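Local coordinates for period circadian protein homolog 2 (Mus musculus, PDB 3GDI), which acts in the mammalian circadian clock as a transcription regulator, its tandem PAS domains probably mediating interactions between clock proteins, at residues Pro210-Ile215 and Thr246-Phe251. Residues are numbered along the deposited sequence; the frame is centred on the assembly and turned at random.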
ATOM      1  N   PRO A 210     -16.614  17.702  -9.503  1.00 55.29           N
ATOM      2  CA  PRO A 210     -16.741  17.605 -10.960  1.00 54.78           C
ATOM      3  C   PRO A 210     -15.469  18.121 -11.645  1.00 54.33           C
ATOM      4  O   PRO A 210     -15.131  17.706 -12.752  1.00 55.34           O
ATOM      5  CB  PRO A 210     -17.958  18.478 -11.253  1.00 54.42           C
ATOM      6  CG  PRO A 210     -18.818  18.251 -10.036  1.00 54.39           C
ATOM      7  CD  PRO A 210     -17.812  18.327  -8.907  1.00 54.52           C
ATOM      8  N   LEU A 211     -14.765  19.029 -10.980  1.00 54.27           N
ATOM      9  CA  LEU A 211     -13.532  19.575 -11.539  1.00 53.87           C
ATOM     10  C   LEU A 211     -12.526  18.457 -11.758  1.00 51.83           C
ATOM     11  O   LEU A 211     -11.734  18.505 -12.695  1.00 52.60           O
ATOM     12  CB  LEU A 211     -12.916  20.622 -10.604  1.00 54.95           C
ATOM     13  CG  LEU A 211     -13.520  22.028 -10.511  1.00 57.03           C
ATOM     14  CD1 LEU A 211     -15.002  21.956 -10.154  1.00 57.64           C
ATOM     15  CD2 LEU A 211     -12.749  22.828  -9.458  1.00 55.80           C
ATOM     16  N   MET A 212     -12.558  17.455 -10.884  1.00 49.42           N
ATOM     17  CA  MET A 212     -11.631  16.339 -10.989  1.00 50.23           C
ATOM     18  C   MET A 212     -11.704  15.640 -12.334  1.00 49.05           C
ATOM     19  O   MET A 212     -10.700  15.129 -12.828  1.00 47.98           O
ATOM     20  CB  MET A 212     -11.867  15.325  -9.867  1.00 49.94           C
ATOM     21  CG  MET A 212     -11.300  15.753  -8.544  1.00 52.68           C
ATOM     22  SD  MET A 212      -9.555  16.258  -8.681  1.00 57.15           S
ATOM     23  CE  MET A 212      -8.753  14.732  -8.400  1.00 51.95           C
ATOM     24  N   LEU A 213     -12.889  15.629 -12.934  1.00 49.53           N
ATOM     25  CA  LEU A 213     -13.057  14.986 -14.229  1.00 52.02           C
ATOM     26  C   LEU A 213     -12.210  15.677 -15.290  1.00 53.04           C
ATOM     27  O   LEU A 213     -11.561  15.017 -16.103  1.00 55.55           O
ATOM     28  CB  LEU A 213     -14.521  15.014 -14.652  1.00 53.26           C
ATOM     29  CG  LEU A 213     -14.791  14.335 -15.991  1.00 54.61           C
ATOM     30  CD1 LEU A 213     -14.468  12.851 -15.884  1.00 55.15           C
ATOM     31  CD2 LEU A 213     -16.247  14.542 -16.375  1.00 55.18           C
ATOM     32  N   ALA A 214     -12.217  17.007 -15.276  1.00 51.52           N
ATOM     33  CA  ALA A 214     -11.454  17.790 -16.239  1.00 50.02           C
ATOM     34  C   ALA A 214      -9.973  17.723 -15.921  1.00 49.54           C
ATOM     35  O   ALA A 214      -9.126  17.768 -16.807  1.00 51.38           O
ATOM     36  CB  ALA A 214     -11.920  19.239 -16.227  1.00 49.45           C
ATOM     37  N   ILE A 215      -9.655  17.614 -14.644  1.00 48.05           N
ATOM     38  CA  ILE A 215      -8.264  17.549 -14.260  1.00 45.40           C
ATOM     39  C   ILE A 215      -7.641  16.272 -14.788  1.00 45.32           C
ATOM     40  O   ILE A 215      -6.537  16.295 -15.318  1.00 44.73           O
ATOM     41  CB  ILE A 215      -8.122  17.638 -12.736  1.00 44.24           C
ATOM     42  CG1 ILE A 215      -8.464  19.060 -12.295  1.00 45.60           C
ATOM     43  CG2 ILE A 215      -6.717  17.276 -12.311  1.00 37.94           C
ATOM     44  CD1 ILE A 215      -8.823  19.187 -10.820  1.00 51.38           C
ATOM     45  N   THR A 246      -2.631  23.378  -6.713  1.00 46.45           N
ATOM     46  CA  THR A 246      -2.066  22.095  -7.063  1.00 45.95           C
ATOM     47  C   THR A 246      -1.395  21.968  -8.403  1.00 44.60           C
ATOM     48  O   THR A 246      -1.761  22.625  -9.371  1.00 45.44           O
ATOM     49  CB  THR A 246      -3.147  21.007  -6.983  1.00 47.52           C
ATOM     50  OG1 THR A 246      -3.723  21.003  -5.668  1.00 47.89           O
ATOM     51  CG2 THR A 246      -2.554  19.643  -7.283  1.00 47.27           C
ATOM     52  N   SER A 247      -0.400  21.096  -8.433  1.00 43.05           N
ATOM     53  CA  SER A 247       0.338  20.783  -9.642  1.00 42.97           C
ATOM     54  C   SER A 247       0.083  19.287  -9.853  1.00 41.40           C
ATOM     55  O   SER A 247       0.333  18.483  -8.961  1.00 40.23           O
ATOM     56  CB  SER A 247       1.823  21.047  -9.437  1.00 41.95           C
ATOM     57  OG  SER A 247       2.586  20.339 -10.399  1.00 48.15           O
ATOM     58  N   TRP A 248      -0.430  18.920 -11.019  1.00 38.45           N
ATOM     59  CA  TRP A 248      -0.741  17.526 -11.296  1.00 39.22           C
ATOM     60  C   TRP A 248       0.173  16.839 -12.309  1.00 40.94           C
ATOM     61  O   TRP A 248       0.609  17.447 -13.286  1.00 40.35           O
ATOM     62  CB  TRP A 248      -2.185  17.393 -11.775  1.00 36.76           C
ATOM     63  CG  TRP A 248      -3.209  17.781 -10.756  1.00 35.16           C
ATOM     64  CD1 TRP A 248      -3.904  18.957 -10.696  1.00 32.06           C
ATOM     65  CD2 TRP A 248      -3.636  17.001  -9.621  1.00 34.77           C
ATOM     66  NE1 TRP A 248      -4.735  18.959  -9.596  1.00 33.65           N
ATOM     67  CE2 TRP A 248      -4.586  17.773  -8.917  1.00 33.33           C
ATOM     68  CE3 TRP A 248      -3.298  15.728  -9.129  1.00 33.78           C
ATOM     69  CZ2 TRP A 248      -5.202  17.318  -7.746  1.00 33.73           C
ATOM     70  CZ3 TRP A 248      -3.906  15.276  -7.968  1.00 32.12           C
ATOM     71  CH2 TRP A 248      -4.849  16.072  -7.288  1.00 34.37           C
ATOM     72  N   SER A 249       0.444  15.556 -12.067  1.00 40.88           N
ATOM     73  CA  SER A 249       1.287  14.762 -12.952  1.00 40.95           C
ATOM     74  C   SER A 249       0.910  13.274 -12.883  1.00 41.54           C
ATOM     75  O   SER A 249       0.058  12.870 -12.084  1.00 40.75           O
ATOM     76  CB  SER A 249       2.755  14.949 -12.579  1.00 43.22           C
ATOM     77  OG  SER A 249       3.592  14.483 -13.624  1.00 46.91           O
ATOM     78  N   SER A 250       1.533  12.452 -13.720  1.00 40.13           N
ATOM     79  CA  SER A 250       1.222  11.030 -13.708  1.00 38.31           C
ATOM     80  C   SER A 250       2.440  10.183 -13.996  1.00 37.95           C
ATOM     81  O   SER A 250       3.404  10.654 -14.592  1.00 38.72           O
ATOM     82  CB  SER A 250       0.155  10.711 -14.758  1.00 37.32           C
ATOM     83  OG  SER A 250       0.562  11.166 -16.032  1.00 37.22           O
ATOM     84  N   PHE A 251       2.401   8.936 -13.542  1.00 35.94           N
ATOM     85  CA  PHE A 251       3.474   8.006 -13.826  1.00 36.23           C
ATOM     86  C   PHE A 251       2.880   7.081 -14.886  1.00 37.56           C
ATOM     87  O   PHE A 251       1.847   6.458 -14.657  1.00 37.62           O
ATOM     88  CB  PHE A 251       3.877   7.220 -12.575  1.00 34.95           C
ATOM     89  CG  PHE A 251       4.606   8.049 -11.541  1.00 35.93           C
ATOM     90  CD1 PHE A 251       5.520   9.031 -11.930  1.00 36.70           C
ATOM     91  CD2 PHE A 251       4.403   7.830 -10.181  1.00 33.96           C
ATOM     92  CE1 PHE A 251       6.229   9.779 -10.977  1.00 36.30           C
ATOM     93  CE2 PHE A 251       5.100   8.568  -9.222  1.00 36.45           C
ATOM     94  CZ  PHE A 251       6.017   9.546  -9.621  1.00 34.62           C
TER
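In the second PAS domain, helix 209-221 packs against the antiparallel sheet, and its contact with strand 241-252 rests on one indole, that of Trp-248, met by Ile-215 and Met-212. Methyl CG2 of Ile-215 sits almost squarely over the pyrrole part of the indole, 3.7 Å from the centroid of the five-membered ring and only 12° off its normal, a clear CH-pi contact. With CG2 anti to its backbone N, Ile-215 turns this branch, and not CG1, onto the ring, where Trp-248 CD1 is the nearest atom across the contact, also 3.7 Å from Ile-215 CG2. The opposite face of the indole carries CG2 of Thr-246, two residues back on the same strand, so a methyl group lies on each face, both displaced toward the rim of the indole. Met-212, one turn earlier on the helix, reaches the benzene part obliquely: its SD lies 5.3 Å from the six-membered-ring centroid, a Met-aromatic contact, and its CE comes to 4.3 Å from Trp-248 CH2. Amid this apolar packing, Trp-248 NE1 is buried without a hydrogen-bond partner. His-266 of strand 259-268 meets the indole edge-to-face, Tyr-229 of strand 227-235 touches Ile-215, and Ile-300 of helix 291-303 packs on Met-212.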